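Flavin reductase domain protein, FMN-binding (Shewanella baltica, PDB 3HMZ) binds flavin mononucleotide and probably works as an NAD(P)-linked oxidoreductase of the flavoredoxin family. Local coordinates at residues T31-A36 with P124-C129; C129-A134 with A157-Q162. All coordinates share one frame; numbering follows the deposited sequence.

Contact 1 of 2, residues T31-A36 with P124-C129; sequences TVLVSA and PFVAGC. With EDO (1,2-ethanediol), chain E.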
ATOM      1  N   THR A  31       4.480   5.254  -1.548  1.00 14.17           N
ATOM      2  CA  THR A  31       3.992   5.961  -2.712  1.00 13.95           C
ATOM      3  C   THR A  31       5.098   5.791  -3.765  1.00 14.11           C
ATOM      4  O   THR A  31       6.285   5.821  -3.439  1.00 15.22           O
ATOM      5  CB  THR A  31       3.714   7.414  -2.361  1.00 14.95           C
ATOM      6  OG1 THR A  31       2.597   7.425  -1.458  1.00 16.96           O
ATOM      7  CG2 THR A  31       3.413   8.219  -3.573  1.00 16.11           C
ATOM      8  N   VAL A  32       4.687   5.544  -5.009  1.00 14.50           N
ATOM      9  CA  VAL A  32       5.602   5.276  -6.090  1.00 14.39           C
ATOM     10  C   VAL A  32       5.513   6.287  -7.199  1.00 13.69           C
ATOM     11  O   VAL A  32       4.610   7.137  -7.205  1.00 14.80           O
ATOM     12  CB  VAL A  32       5.366   3.857  -6.678  1.00 14.16           C
ATOM     13  CG1 VAL A  32       5.426   2.796  -5.565  1.00 14.75           C
ATOM     14  CG2 VAL A  32       4.006   3.748  -7.386  1.00 14.81           C
ATOM     15  N   LEU A  33       6.483   6.213  -8.105  1.00 14.11           N
ATOM     16  CA  LEU A  33       6.387   6.922  -9.394  1.00 14.63           C
ATOM     17  C   LEU A  33       6.106   5.860 -10.456  1.00 15.08           C
ATOM     18  O   LEU A  33       6.721   4.802 -10.474  1.00 14.53           O
ATOM     19  CB  LEU A  33       7.649   7.709  -9.742  1.00 15.73           C
ATOM     20  CG  LEU A  33       8.192   8.598  -8.644  1.00 15.34           C
ATOM     21  CD1 LEU A  33       9.494   9.232  -9.151  1.00 16.96           C
ATOM     22  CD2 LEU A  33       7.198   9.624  -8.145  1.00 16.66           C
ATOM     23  N   VAL A  34       5.150   6.155 -11.324  1.00 15.15           N
ATOM     24  CA  VAL A  34       4.788   5.306 -12.467  1.00 14.88           C
ATOM     25  C   VAL A  34       5.359   5.991 -13.702  1.00 15.97           C
ATOM     26  O   VAL A  34       5.083   7.162 -13.966  1.00 16.76           O
ATOM     27  CB  VAL A  34       3.252   5.149 -12.637  1.00 15.24           C
ATOM     28  CG1 VAL A  34       2.917   4.145 -13.781  1.00 17.03           C
ATOM     29  CG2 VAL A  34       2.593   4.766 -11.275  1.00 15.95           C
ATOM     30  N   SER A  35       6.207   5.282 -14.430  1.00 14.86           N
ATOM     31  CA  SER A  35       6.723   5.813 -15.705  1.00 16.22           C
ATOM     32  C   SER A  35       6.394   4.904 -16.869  1.00 15.69           C
ATOM     33  O   SER A  35       6.301   3.675 -16.731  1.00 16.99           O
ATOM     34  CB  SER A  35       8.209   6.076 -15.596  1.00 16.52           C
ATOM     35  OG  SER A  35       8.906   4.872 -15.337  1.00 16.60           O
ATOM     36  N   ALA A  36       6.298   5.521 -18.050  1.00 17.04           N
ATOM     37  CA  ALA A  36       5.921   4.790 -19.250  1.00 17.91           C
ATOM     38  C   ALA A  36       6.363   5.565 -20.477  1.00 18.79           C
ATOM     39  O   ALA A  36       6.623   6.769 -20.391  1.00 18.89           O
ATOM     40  CB  ALA A  36       4.375   4.511 -19.275  1.00 20.00           C
ATOM     41  N   PRO A 124      11.488   4.122 -19.580  1.00 17.96           N
ATOM     42  CA  PRO A 124      12.160   5.159 -18.802  1.00 18.23           C
ATOM     43  C   PRO A 124      12.164   4.815 -17.310  1.00 17.70           C
ATOM     44  O   PRO A 124      11.111   4.463 -16.755  1.00 19.42           O
ATOM     45  CB  PRO A 124      11.288   6.383 -19.041  1.00 19.05           C
ATOM     46  CG  PRO A 124       9.895   5.825 -19.224  1.00 19.19           C
ATOM     47  CD  PRO A 124      10.057   4.448 -19.759  1.00 18.35           C
ATOM     48  N   PHE A 125      13.334   4.902 -16.698  1.00 16.70           N
ATOM     49  CA  PHE A 125      13.519   4.703 -15.269  1.00 15.90           C
ATOM     50  C   PHE A 125      13.910   6.070 -14.658  1.00 15.47           C
ATOM     51  O   PHE A 125      14.691   6.828 -15.274  1.00 16.83           O
ATOM     52  CB  PHE A 125      14.634   3.707 -15.006  1.00 16.88           C
ATOM     53  CG  PHE A 125      14.310   2.298 -15.426  1.00 16.53           C
ATOM     54  CD1 PHE A 125      14.348   1.915 -16.752  1.00 19.66           C
ATOM     55  CD2 PHE A 125      13.977   1.354 -14.481  1.00 16.51           C
ATOM     56  CE1 PHE A 125      14.053   0.599 -17.113  1.00 20.52           C
ATOM     57  CE2 PHE A 125      13.724   0.050 -14.827  1.00 16.98           C
ATOM     58  CZ  PHE A 125      13.753  -0.332 -16.177  1.00 19.25           C
ATOM     59  N   VAL A 126      13.423   6.366 -13.457  1.00 14.84           N
ATOM     60  CA  VAL A 126      13.692   7.647 -12.810  1.00 15.64           C
ATOM     61  C   VAL A 126      14.967   7.578 -11.975  1.00 15.33           C
ATOM     62  O   VAL A 126      15.071   6.791 -11.042  1.00 15.18           O
ATOM     63  CB  VAL A 126      12.488   8.146 -11.995  1.00 14.31           C
ATOM     64  CG1 VAL A 126      12.808   9.472 -11.304  1.00 16.42           C
ATOM     65  CG2 VAL A 126      11.192   8.227 -12.880  1.00 16.57           C
ATOM     66  N   ALA A 127      15.941   8.405 -12.315  1.00 16.06           N
ATOM     67  CA  ALA A 127      17.179   8.517 -11.542  1.00 15.01           C
ATOM     68  C   ALA A 127      16.910   9.013 -10.124  1.00 15.23           C
ATOM     69  O   ALA A 127      16.024   9.842  -9.918  1.00 16.90           O
ATOM     70  CB  ALA A 127      18.183   9.495 -12.224  1.00 16.62           C
ATOM     71  N   GLY A 128      17.637   8.457  -9.162  1.00 15.45           N
ATOM     72  CA  GLY A 128      17.582   8.882  -7.778  1.00 16.33           C
ATOM     73  C   GLY A 128      16.660   8.074  -6.889  1.00 16.00           C
ATOM     74  O   GLY A 128      16.681   8.232  -5.665  1.00 17.54           O
ATOM     75  N   CYS A 129      15.806   7.228  -7.482  1.00 15.94           N
ATOM     76  CA  CYS A 129      14.897   6.402  -6.690  1.00 15.20           C
ATOM     77  C   CYS A 129      15.717   5.312  -5.991  1.00 14.71           C
ATOM     78  O   CYS A 129      16.907   5.109  -6.294  1.00 15.95           O
ATOM     79  CB  CYS A 129      13.858   5.759  -7.592  1.00 14.86           C
ATOM     80  SG  CYS A 129      12.777   6.995  -8.369  1.00 16.88           S
TER
HETATM   81  C1  EDO E 200      21.244   5.531 -11.392  1.00 41.42           C
HETATM   82  O1  EDO E 200      21.177   5.057 -12.750  1.00 44.76           O
HETATM   83  C2  EDO E 200      19.885   6.078 -11.013  1.00 38.99           C
HETATM   84  O2  EDO E 200      19.812   6.654  -9.717  1.00 32.96           O
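Ala36 and Pro124 mark the nearest approach of the two backbones, with 6.3 Å between their CA atoms. Residues 32-36, part of strand 32-38, run opposite to 124-129, but no backbone hydrogen bond joins them; side chains do the joining. Val126 to Cys129 form a type II turn. Its third position is Gly128, where the positive phi of 96° would drive a CB against the carbonyl O of Ala127, so glycine suits it. Gly128 N also donates to O2 of a 1,2-ethanediol, probably from the crystallisation liquor, at 2.9 Å.

The polar link is Ser35 OG, which donates to Pro124 O at 2.7 Å. With chi1 of 62°, OG sits between the backbone N and the carbonyl carbon, and it meets the acceptor from 26° outside the carbonyl plane. Proline suits this buried place because it has no N-H to satisfy and offers a compact ring to the backbone of Ala36, CG being 3.6 Å from Ala36 O.

Farther along, Leu33 supplies the apolar half. Its CD1, anti to CA, reaches Val126 CG1 at 4.0 Å, the two side chains crossing at about a right angle, and it also meets Cys129 SG at 4.0 Å. Branched Val126 and slim, weakly polar Cys129 thus give one leucine methyl two greasy neighbours.

Gln83 ties the polar half together: NE2 donates to both Ser35 OG and Leu33 O, while OE1 accepts from Val126 N. The serine hydroxyl therefore both gives and receives a hydrogen bond, so its burial is paid for. A small hydrogen-bond network centred on Gln83, beside a hydrophobic patch, holds short strand 125-126 against the main sheet, which is probably the split barrel of this FMN-binding family.

Contact 2 of 2, residues C129-A134 with A157-Q162; sequences CSAWLA and AWADTQ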
ATOM      1  N   CYS A 129      15.806   7.228  -7.482  1.00 15.94           N
ATOM      2  CA  CYS A 129      14.897   6.402  -6.690  1.00 15.20           C
ATOM      3  C   CYS A 129      15.717   5.312  -5.991  1.00 14.71           C
ATOM      4  O   CYS A 129      16.907   5.109  -6.294  1.00 15.95           O
ATOM      5  CB  CYS A 129      13.858   5.759  -7.592  1.00 14.86           C
ATOM      6  SG  CYS A 129      12.777   6.995  -8.369  1.00 16.88           S
ATOM      7  N   SER A 130      15.085   4.653  -5.031  1.00 14.53           N
ATOM      8  CA  SER A 130      15.731   3.559  -4.317  1.00 14.11           C
ATOM      9  C   SER A 130      15.559   2.198  -4.992  1.00 14.83           C
ATOM     10  O   SER A 130      16.350   1.303  -4.737  1.00 15.63           O
ATOM     11  CB  SER A 130      15.261   3.495  -2.874  1.00 16.14           C
ATOM     12  OG  SER A 130      13.877   3.309  -2.828  1.00 17.42           O
ATOM     13  N   ALA A 131      14.494   2.036  -5.775  1.00 14.03           N
ATOM     14  CA  ALA A 131      14.175   0.743  -6.362  1.00 14.29           C
ATOM     15  C   ALA A 131      13.290   0.937  -7.565  1.00 13.39           C
ATOM     16  O   ALA A 131      12.548   1.934  -7.641  1.00 14.21           O
ATOM     17  CB  ALA A 131      13.441  -0.137  -5.298  1.00 14.98           C
ATOM     18  N   TRP A 132      13.382  -0.016  -8.506  1.00 14.36           N
ATOM     19  CA  TRP A 132      12.648   0.010  -9.756  1.00 15.20           C
ATOM     20  C   TRP A 132      12.154  -1.393 -10.093  1.00 15.67           C
ATOM     21  O   TRP A 132      12.890  -2.366  -9.903  1.00 16.00           O
ATOM     22  CB  TRP A 132      13.534   0.470 -10.904  1.00 15.73           C
ATOM     23  CG  TRP A 132      14.250   1.779 -10.700  1.00 15.02           C
ATOM     24  CD1 TRP A 132      13.869   2.995 -11.180  1.00 15.32           C
ATOM     25  CD2 TRP A 132      15.483   1.987 -10.003  1.00 15.05           C
ATOM     26  NE1 TRP A 132      14.765   3.963 -10.791  1.00 15.23           N
ATOM     27  CE2 TRP A 132      15.761   3.369 -10.059  1.00 14.87           C
ATOM     28  CE3 TRP A 132      16.345   1.156  -9.298  1.00 15.44           C
ATOM     29  CZ2 TRP A 132      16.883   3.908  -9.480  1.00 16.49           C
ATOM     30  CZ3 TRP A 132      17.452   1.679  -8.730  1.00 16.25           C
ATOM     31  CH2 TRP A 132      17.715   3.053  -8.818  1.00 17.07           C
ATOM     32  N   LEU A 133      10.925  -1.469 -10.604  1.00 15.69           N
ATOM     33  CA  LEU A 133      10.295  -2.695 -11.023  1.00 16.34           C
ATOM     34  C   LEU A 133       9.768  -2.503 -12.455  1.00 15.40           C
ATOM     35  O   LEU A 133       8.900  -1.642 -12.685  1.00 15.47           O
ATOM     36  CB  LEU A 133       9.153  -3.063 -10.077  1.00 16.24           C
ATOM     37  CG  LEU A 133       9.490  -3.257  -8.581  1.00 16.11           C
ATOM     38  CD1 LEU A 133       9.483  -1.958  -7.764  1.00 18.28           C
ATOM     39  CD2 LEU A 133       8.504  -4.268  -7.935  1.00 18.10           C
ATOM     40  N   ALA A 134      10.297  -3.281 -13.405  1.00 15.94           N
ATOM     41  CA  ALA A 134       9.820  -3.280 -14.803  1.00 16.07           C
ATOM     42  C   ALA A 134       8.565  -4.165 -14.864  1.00 16.51           C
ATOM     43  O   ALA A 134       8.589  -5.297 -14.388  1.00 18.33           O
ATOM     44  CB  ALA A 134      10.873  -3.784 -15.708  1.00 17.49           C
ATOM     45  N   ALA A 157      13.602  -6.380 -11.533  1.00 15.80           N
ATOM     46  CA  ALA A 157      13.639  -5.541 -10.341  1.00 15.67           C
ATOM     47  C   ALA A 157      15.068  -5.222  -9.989  1.00 14.67           C
ATOM     48  O   ALA A 157      15.965  -6.076 -10.153  1.00 15.82           O
ATOM     49  CB  ALA A 157      12.911  -6.233  -9.198  1.00 16.87           C
ATOM     50  N   TRP A 158      15.299  -3.989  -9.514  1.00 15.03           N
ATOM     51  CA  TRP A 158      16.635  -3.497  -9.168  1.00 15.20           C
ATOM     52  C   TRP A 158      16.502  -2.521  -8.015  1.00 14.44           C
ATOM     53  O   TRP A 158      15.443  -1.946  -7.805  1.00 16.48           O
ATOM     54  CB  TRP A 158      17.297  -2.763 -10.366  1.00 15.59           C
ATOM     55  CG  TRP A 158      17.290  -3.543 -11.637  1.00 16.00           C
ATOM     56  CD1 TRP A 158      18.290  -4.350 -12.105  1.00 17.74           C
ATOM     57  CD2 TRP A 158      16.214  -3.665 -12.573  1.00 15.79           C
ATOM     58  NE1 TRP A 158      17.943  -4.914 -13.297  1.00 17.93           N
ATOM     59  CE2 TRP A 158      16.673  -4.509 -13.625  1.00 17.13           C
ATOM     60  CE3 TRP A 158      14.939  -3.112 -12.664  1.00 16.01           C
ATOM     61  CZ2 TRP A 158      15.869  -4.821 -14.734  1.00 17.36           C
ATOM     62  CZ3 TRP A 158      14.151  -3.406 -13.786  1.00 16.10           C
ATOM     63  CH2 TRP A 158      14.623  -4.268 -14.801  1.00 16.48           C
ATOM     64  N   ALA A 159      17.576  -2.321  -7.277  1.00 14.47           N
ATOM     65  CA  ALA A 159      17.585  -1.360  -6.203  1.00 14.95           C
ATOM     66  C   ALA A 159      18.962  -0.845  -5.872  1.00 15.14           C
ATOM     67  O   ALA A 159      19.976  -1.510  -6.130  1.00 16.29           O
ATOM     68  CB  ALA A 159      16.906  -1.981  -4.925  1.00 15.19           C
ATOM     69  N   ASP A 160      18.967   0.331  -5.255  1.00 15.63           N
ATOM     70  CA  ASP A 160      20.177   0.958  -4.709  1.00 16.32           C
ATOM     71  C   ASP A 160      20.609   0.131  -3.505  1.00 14.88           C
ATOM     72  O   ASP A 160      19.902   0.101  -2.488  1.00 15.88           O
ATOM     73  CB  ASP A 160      19.819   2.403  -4.341  1.00 17.60           C
ATOM     74  CG  ASP A 160      20.891   3.143  -3.650  1.00 19.99           C
ATOM     75  OD1 ASP A 160      21.914   2.575  -3.239  1.00 19.80           O
ATOM     76  OD2 ASP A 160      20.653   4.368  -3.510  1.00 25.47           O
ATOM     77  N   THR A 161      21.801  -0.456  -3.592  1.00 16.46           N
ATOM     78  CA  THR A 161      22.267  -1.344  -2.547  1.00 17.50           C
ATOM     79  C   THR A 161      22.538  -0.676  -1.213  1.00 17.64           C
ATOM     80  O   THR A 161      22.666  -1.374  -0.221  1.00 20.23           O
ATOM     81  CB  THR A 161      23.522  -2.109  -2.966  1.00 18.32           C
ATOM     82  OG1 THR A 161      24.577  -1.190  -3.274  1.00 19.67           O
ATOM     83  CG2 THR A 161      23.228  -3.033  -4.194  1.00 19.69           C
ATOM     84  N   GLN A 162      22.680   0.643  -1.183  1.00 19.45           N
ATOM     85  CA  GLN A 162      22.802   1.315   0.123  1.00 20.79           C
ATOM     86  C   GLN A 162      21.493   1.270   0.933  1.00 21.13           C
ATOM     87  O   GLN A 162      21.540   1.327   2.181  1.00 22.97           O
ATOM     88  CB  GLN A 162      23.197   2.761  -0.045  1.00 22.99           C
ATOM     89  CG  GLN A 162      23.618   3.379   1.282  1.00 26.09           C
ATOM     90  CD  GLN A 162      24.210   4.744   1.134  1.00 28.33           C
ATOM     91  OE1 GLN A 162      23.782   5.541   0.295  1.00 28.11           O
ATOM     92  NE2 GLN A 162      25.223   5.044   1.999  1.00 30.66           N
TER
HETATM   93  O   HOH W   1      18.517   5.977  -3.829  1.00 27.97           O
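Trp132 and Trp158 sit opposite each other as an antiparallel hydrogen-bonded pair, both indoles rising from the same face of the sheet without stacking on one another. Each has CG anti to its own carbonyl carbon and beside the backbone N (chi1 -53° and -51°), and because the strands run oppositely the rings lean opposite ways. Trp132 lies toward Asp160: its benzo edge, at CE3, is 3.6 Å from Trp158 O, which lies near the ring plane, and CZ3 is 4.0 Å from Ala159 CA. Trp158 lies toward Ala134, whose CB meets the ring at its edge and in its plane, 3.8 Å from CZ3. Its CE3 approaches Trp132 O at 3.5 Å.

In the backbone of this pair, Trp132 N donates to Trp158 O and Trp158 N to Trp132 O, each at 2.9 Å. Asp160 N continues the ladder to Ser130 O. On the other face Ala131 and Ala159, whose CA atoms are only 4.0 Å apart, pack CB to CB at 3.9 Å; at so close a pair small side chains fit.

At the strand end, Asp160 OD1 accepts from Gln162 N, 2.9 Å away, from above the carboxylate plane, making an Asx turn that an aspartate is well shaped to form. OD2 forms a salt bridge with Lys178, and a water also lies between OD2 and Cys129 O.

Phe125 packs on the Trp158 ring; an alanine in place of Trp158 would probably open a gap beside Ala134 CB and take one ring neighbour from Phe125. The buried indole N-H of Trp132 is satisfied by Val126 O. Large rings thus cover one face of this antiparallel strand pair of the barrel-like sheet, the ladder pairs the backbone groups named here, and Lys178 balances the charge of Asp160.

In the fold
Along the chain the two contacts follow in series, joined at Cys129, the last residue of the turn that leads from strand 125-126 into strand 131-138. Their centres are 10 Å apart. Both reach the main antiparallel sheet, where strand 79-84 pairs with 32-38 on one hand and with 131-138 on the other, the latter pairing onward with 149-160. Phe125 of contact 1 also packs against Trp132, so segment 124-129 braces one sheet at two places. Contact 1 lies nearer the flavin, the side chain of Leu33 being about 8 Å from bound FMN, whereas contact 2 lies farther from the cofactor, with the Cys129 side chain about 13 Å from it.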